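Local coordinates for citrate lyase subunit beta-like protein (Mycobacterium tuberculosis H37Rv, PDB 6CHU), which acts as a magnesium-dependent TIM-barrel lyase of the HpcH/HpaI aldolase family, a bifunctional enzyme of itaconate dissimilation and leucine catabolism, at residues E120-A125 and A149-S154; G161-V166 and L186-L191. All coordinates share one frame; numbering follows the deposited sequence.

Contact 1. Residues E120-A125 and A149-S154; sequences ETARGA and ATLGGS. With MG (magnesium ion), chain B.
Ala122 and Leu151 make the apolar touch here: the CB of Ala122 meets CD2 of Leu151 at 3.9 Å, the leucine reaching across with its branched end. Beside them Thr121 and Thr150 approach at a slant, CG2 of Thr121 lying 3.8 Å from OG1 of Thr150. Water 2 bridges the two segments. It accepts from Ala122 N at 2.8 Å and donates to Thr150 OG1 at 2.9 Å. That hydroxyl, swung between its own backbone N and carbonyl carbon (chi1 58°), faces the carbonyls of Asp146 and Leu147 in the preceding turn, either of which can take its one proton. Thr121 is the N-cap of the other helix: OG1 accepts from Gly124 N at 3.2 Å with an N-H...O angle of 158°, and Glu102 is its further partner. Next to this cap Glu120, also part of the substrate site, extends to the magnesium, OE1 binding the metal at 2.1 Å. Its OE2 appears to accept from metal-bound water 1 at 2.7 Å and takes a hydrogen bond from Lys100 N, which should fix the carboxylate's rotation. Waters 1, 3 and 4 share the metal with Glu120 and Asp146 of helix 144-151. Gly152 closes that helix in a Schellman motif. The contact packs the helix after strand 114-119 against the end of helix 144-151, with helix 165-180 and Val209 of a neighbouring subunit also on Leu151.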
loop_
_atom_site.group_PDB
_atom_site.type_symbol
_atom_site.label_atom_id
_atom_site.label_comp_id
_atom_site.label_asym_id
_atom_site.label_seq_id
_atom_site.Cartn_x
_atom_site.Cartn_y
_atom_site.Cartn_z
ATOM N N GLU A 120 -2.017 12.721 -7.897
ATOM C CA GLU A 120 -2.956 13.288 -6.936
ATOM C C GLU A 120 -4.378 12.830 -7.242
ATOM O O GLU A 120 -5.341 13.544 -6.945
ATOM C CB GLU A 120 -2.853 14.835 -6.919
ATOM C CG GLU A 120 -2.868 15.478 -8.307
ATOM C CD GLU A 120 -2.512 16.951 -8.296
ATOM O OE1 GLU A 120 -2.534 17.571 -7.199
ATOM O OE2 GLU A 120 -2.207 17.484 -9.397
ATOM N N THR A 121 -4.521 11.650 -7.853
ATOM C CA THR A 121 -5.808 11.014 -8.089
ATOM C C THR A 121 -5.629 9.518 -7.898
ATOM O O THR A 121 -4.508 9.001 -7.928
ATOM C CB THR A 121 -6.354 11.263 -9.505
ATOM O OG1 THR A 121 -5.519 10.585 -10.459
ATOM C CG2 THR A 121 -6.394 12.755 -9.835
ATOM N N ALA A 122 -6.758 8.826 -7.700
ATOM C CA ALA A 122 -6.721 7.377 -7.524
ATOM C C ALA A 122 -6.133 6.679 -8.742
ATOM O O ALA A 122 -5.348 5.737 -8.600
ATOM C CB ALA A 122 -8.123 6.847 -7.235
ATOM N N ARG A 123 -6.515 7.106 -9.951
ATOM C CA ARG A 123 -5.968 6.469 -11.146
ATOM C C ARG A 123 -4.456 6.631 -11.201
ATOM O O ARG A 123 -3.735 5.706 -11.599
ATOM C CB ARG A 123 -6.609 7.049 -12.412
ATOM C CG ARG A 123 -6.039 6.456 -13.702
ATOM C CD ARG A 123 -6.420 4.994 -13.814
ATOM N NE ARG A 123 -7.844 4.856 -14.099
ATOM C CZ ARG A 123 -8.353 4.691 -15.315
ATOM N NH1 ARG A 123 -7.552 4.623 -16.373
ATOM N NH2 ARG A 123 -9.665 4.586 -15.470
ATOM N N GLY A 124 -3.955 7.805 -10.803
ATOM C CA GLY A 124 -2.516 8.014 -10.793
ATOM C C GLY A 124 -1.816 7.112 -9.793
ATOM O O GLY A 124 -0.717 6.618 -10.049
ATOM N N ALA A 125 -2.441 6.895 -8.634
ATOM C CA ALA A 125 -1.846 6.017 -7.629
ATOM C C ALA A 125 -1.807 4.578 -8.122
ATOM O O ALA A 125 -0.800 3.880 -7.949
ATOM C CB ALA A 125 -2.624 6.116 -6.315
ATOM N N ALA A 149 -9.849 15.295 -2.787
ATOM C CA ALA A 149 -10.943 15.947 -3.499
ATOM C C ALA A 149 -11.505 15.025 -4.574
ATOM O O ALA A 149 -12.723 14.837 -4.673
ATOM C CB ALA A 149 -10.465 17.256 -4.121
ATOM N N THR A 150 -10.626 14.439 -5.386
ATOM C CA THR A 150 -11.084 13.600 -6.486
ATOM C C THR A 150 -11.588 12.246 -6.008
ATOM O O THR A 150 -12.397 11.623 -6.702
ATOM C CB THR A 150 -9.969 13.435 -7.528
ATOM O OG1 THR A 150 -8.801 12.866 -6.923
ATOM C CG2 THR A 150 -9.597 14.792 -8.132
ATOM N N LEU A 151 -11.146 11.783 -4.834
ATOM C CA LEU A 151 -11.768 10.615 -4.215
ATOM C C LEU A 151 -13.202 10.885 -3.783
ATOM O O LEU A 151 -13.980 9.941 -3.637
ATOM C CB LEU A 151 -10.952 10.150 -2.995
ATOM C CG LEU A 151 -9.618 9.452 -3.280
ATOM C CD1 LEU A 151 -8.802 9.267 -1.988
ATOM C CD2 LEU A 151 -9.826 8.100 -3.952
ATOM N N GLY A 152 -13.573 12.149 -3.587
ATOM C CA GLY A 152 -14.873 12.502 -3.059
ATOM C C GLY A 152 -14.909 12.768 -1.571
ATOM O O GLY A 152 -16.001 12.819 -0.999
ATOM N N GLY A 153 -13.749 12.913 -0.927
ATOM C CA GLY A 153 -13.679 13.125 0.501
ATOM C C GLY A 153 -13.613 14.599 0.853
ATOM O O GLY A 153 -13.802 15.484 0.016
ATOM N N SER A 154 -13.307 14.860 2.127
ATOM C CA SER A 154 -13.396 16.212 2.670
ATOM C C SER A 154 -12.176 16.665 3.466
ATOM O O SER A 154 -12.098 17.854 3.796
ATOM C CB SER A 154 -14.635 16.344 3.564
ATOM O OG SER A 154 -14.611 15.378 4.597
HETATM MG MG MG B . -3.028 19.582 -6.782
HETATM O O HOH W 1 -2.717 20.021 -8.800
HETATM O O HOH W 2 -9.174 10.038 -7.070
HETATM O O HOH W 3 -3.269 18.986 -4.697
HETATM O O HOH W 4 -3.671 21.574 -6.443
#

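Contact 2. Residues G161-V166 and L186-L191. With ACT (acetate ion), chain C.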
loop_
_atom_site.group_PDB
_atom_site.type_symbol
_atom_site.label_atom_id
_atom_site.label_comp_id
_atom_site.label_asym_id
_atom_site.label_seq_id
_atom_site.Cartn_x
_atom_site.Cartn_y
_atom_site.Cartn_z
ATOM N N GLY A 161 -3.474 16.563 12.727
ATOM C CA GLY A 161 -2.645 16.944 11.604
ATOM C C GLY A 161 -1.968 15.794 10.887
ATOM O O GLY A 161 -1.345 16.019 9.840
ATOM N N ALA A 162 -2.040 14.583 11.431
ATOM C CA ALA A 162 -1.467 13.432 10.758
ATOM C C ALA A 162 -2.272 13.119 9.505
ATOM O O ALA A 162 -3.493 13.307 9.463
ATOM C CB ALA A 162 -1.451 12.214 11.682
ATOM N N TYR A 163 -1.569 12.660 8.472
ATOM C CA TYR A 163 -2.234 12.247 7.247
ATOM C C TYR A 163 -3.215 11.113 7.526
ATOM O O TYR A 163 -2.957 10.228 8.347
ATOM C CB TYR A 163 -1.201 11.785 6.212
ATOM C CG TYR A 163 -0.545 12.901 5.428
ATOM C CD1 TYR A 163 -1.309 13.852 4.763
ATOM C CD2 TYR A 163 0.842 13.004 5.359
ATOM C CE1 TYR A 163 -0.706 14.877 4.035
ATOM C CE2 TYR A 163 1.457 14.026 4.636
ATOM C CZ TYR A 163 0.676 14.958 3.981
ATOM O OH TYR A 163 1.280 15.973 3.262
ATOM N N ARG A 164 -4.346 11.130 6.815
ATOM C CA ARG A 164 -5.231 9.973 6.843
ATOM C C ARG A 164 -4.592 8.829 6.050
ATOM O O ARG A 164 -3.639 9.024 5.296
ATOM C CB ARG A 164 -6.611 10.338 6.296
ATOM C CG ARG A 164 -7.349 11.359 7.185
ATOM C CD ARG A 164 -8.687 11.790 6.604
ATOM N NE ARG A 164 -9.298 12.842 7.435
ATOM C CZ ARG A 164 -9.932 12.627 8.581
ATOM N NH1 ARG A 164 -10.072 11.395 9.069
ATOM N NH2 ARG A 164 -10.433 13.655 9.262
ATOM N N ASP A 165 -5.130 7.619 6.233
ATOM C CA ASP A 165 -4.429 6.421 5.769
ATOM C C ASP A 165 -4.261 6.386 4.252
ATOM O O ASP A 165 -3.189 6.005 3.755
ATOM C CB ASP A 165 -5.155 5.163 6.253
ATOM C CG ASP A 165 -4.864 4.841 7.712
ATOM O OD1 ASP A 165 -4.041 5.555 8.338
ATOM O OD2 ASP A 165 -5.458 3.866 8.234
ATOM N N VAL A 166 -5.303 6.744 3.484
ATOM C CA VAL A 166 -5.149 6.661 2.028
ATOM C C VAL A 166 -4.079 7.631 1.547
ATOM O O VAL A 166 -3.356 7.345 0.579
ATOM C CB VAL A 166 -6.493 6.871 1.290
ATOM C CG1 VAL A 166 -6.939 8.337 1.331
ATOM C CG2 VAL A 166 -6.371 6.376 -0.165
ATOM N N LEU A 186 9.463 13.515 -4.582
ATOM C CA LEU A 186 9.087 14.806 -4.014
ATOM C C LEU A 186 7.897 14.621 -3.078
ATOM O O LEU A 186 6.862 14.078 -3.485
ATOM C CB LEU A 186 8.736 15.811 -5.121
ATOM C CG LEU A 186 9.833 16.254 -6.100
ATOM C CD1 LEU A 186 10.154 15.163 -7.124
ATOM C CD2 LEU A 186 9.340 17.486 -6.820
ATOM N N ASP A 187 8.034 15.093 -1.836
ATOM C CA ASP A 187 6.958 14.956 -0.859
ATOM C C ASP A 187 5.978 16.117 -0.980
ATOM O O ASP A 187 6.336 17.217 -1.419
ATOM C CB ASP A 187 7.525 14.885 0.563
ATOM C CG ASP A 187 6.565 14.230 1.551
ATOM O OD1 ASP A 187 5.724 13.414 1.145
ATOM O OD2 ASP A 187 6.655 14.539 2.754
ATOM N N ALA A 188 4.734 15.864 -0.570
ATOM C CA ALA A 188 3.624 16.787 -0.768
ATOM C C ALA A 188 3.761 18.051 0.091
ATOM O O ALA A 188 4.416 18.070 1.143
ATOM C CB ALA A 188 2.291 16.102 -0.443
ATOM N N VAL A 189 3.079 19.108 -0.363
ATOM C CA VAL A 189 3.136 20.405 0.298
ATOM C C VAL A 189 2.392 20.365 1.623
ATOM O O VAL A 189 1.433 19.608 1.815
ATOM C CB VAL A 189 2.556 21.508 -0.606
ATOM C CG1 VAL A 189 3.375 21.662 -1.871
ATOM C CG2 VAL A 189 1.093 21.235 -0.933
ATOM N N HIS A 190 2.831 21.215 2.541
ATOM C CA HIS A 190 2.210 21.387 3.848
ATOM C C HIS A 190 1.394 22.668 3.762
ATOM O O HIS A 190 1.951 23.759 3.858
ATOM C CB HIS A 190 3.286 21.470 4.924
ATOM C CG HIS A 190 2.776 21.236 6.308
ATOM N ND1 HIS A 190 2.632 19.974 6.843
ATOM C CD2 HIS A 190 2.389 22.103 7.273
ATOM C CE1 HIS A 190 2.175 20.073 8.078
ATOM N NE2 HIS A 190 2.010 21.355 8.360
ATOM N N LEU A 191 0.072 22.539 3.577
ATOM C CA LEU A 191 -0.739 23.723 3.302
ATOM C C LEU A 191 -0.858 24.652 4.501
ATOM O O LEU A 191 -1.100 25.853 4.315
ATOM C CB LEU A 191 -2.136 23.322 2.826
ATOM C CG LEU A 191 -2.212 22.730 1.413
ATOM C CD1 LEU A 191 -3.661 22.643 1.004
ATOM C CD2 LEU A 191 -1.444 23.569 0.402
HETATM C C ACT C . -8.301 6.498 5.973
HETATM O O ACT C . -7.845 7.119 6.995
HETATM O OXT ACT C . -7.787 6.376 4.803
HETATM C CH3 ACT C . -9.687 5.764 6.160
HETATM O O HOH W 5 4.177 15.731 2.906
#
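Tyr163 meets Ala188 and Val189 with its phenol hydroxyl. The side chain leaves the backbone toward residues 186-191, with CG anti to the carbonyl carbon (chi1 -82°). Along the way the ring makes an edge-to-face pair with Trp142 and a cation-pi contact with Arg157. At the tip, OH lies 3.8 Å from Ala188 CB and 3.9 Å from Val189 O. Water 5 sits at the ring edge, in its plane, 2.9 Å from Tyr163 OH. It lies 2.9 Å from Ala188 O and makes a weak bond to Asp187 OD2 at 2.8 Å; its two protons are shared among several acceptors, so not every bond can be full at once. Asp187 is itself held by a salt bridge to Arg171 and a hydrogen bond to Trp142. An acetate, probably from the crystallisation liquor, accepts from Asp165 N (2.9 Å to its O) and Val166 N (2.8 Å to its OXT), the first amides after the N-cap Arg164, as helix N termini often bind anions. Tyr163 joins the loop into helix 165-180 to the loop leaving strand 184-187, at the C-terminal mouth of the TIM barrel, where this fold carries its active site.

Overall arrangement
Following the chain, strand 114-119 delivers residues 120-125; the chain then runs through helix 128-133, strand 137-142 and helix 144-151 before residues 149-154 return to close contact 1. Contact 2 opens afterwards at 161-166, and closes once helix 165-180 and strand 184-187 have carried the chain to 186-191. The two loops stand in series, neither nested nor crossed. They touch where Leu151 CD1 packs on Val166 CG1 at 3.9 Å, joining consecutive helices 144-151 and 165-180. Together the contacts bind successive strand-to-helix connections, those following strands 114-119, 137-142 and 184-187, around one rim of the barrel, and both also touch a second subunit.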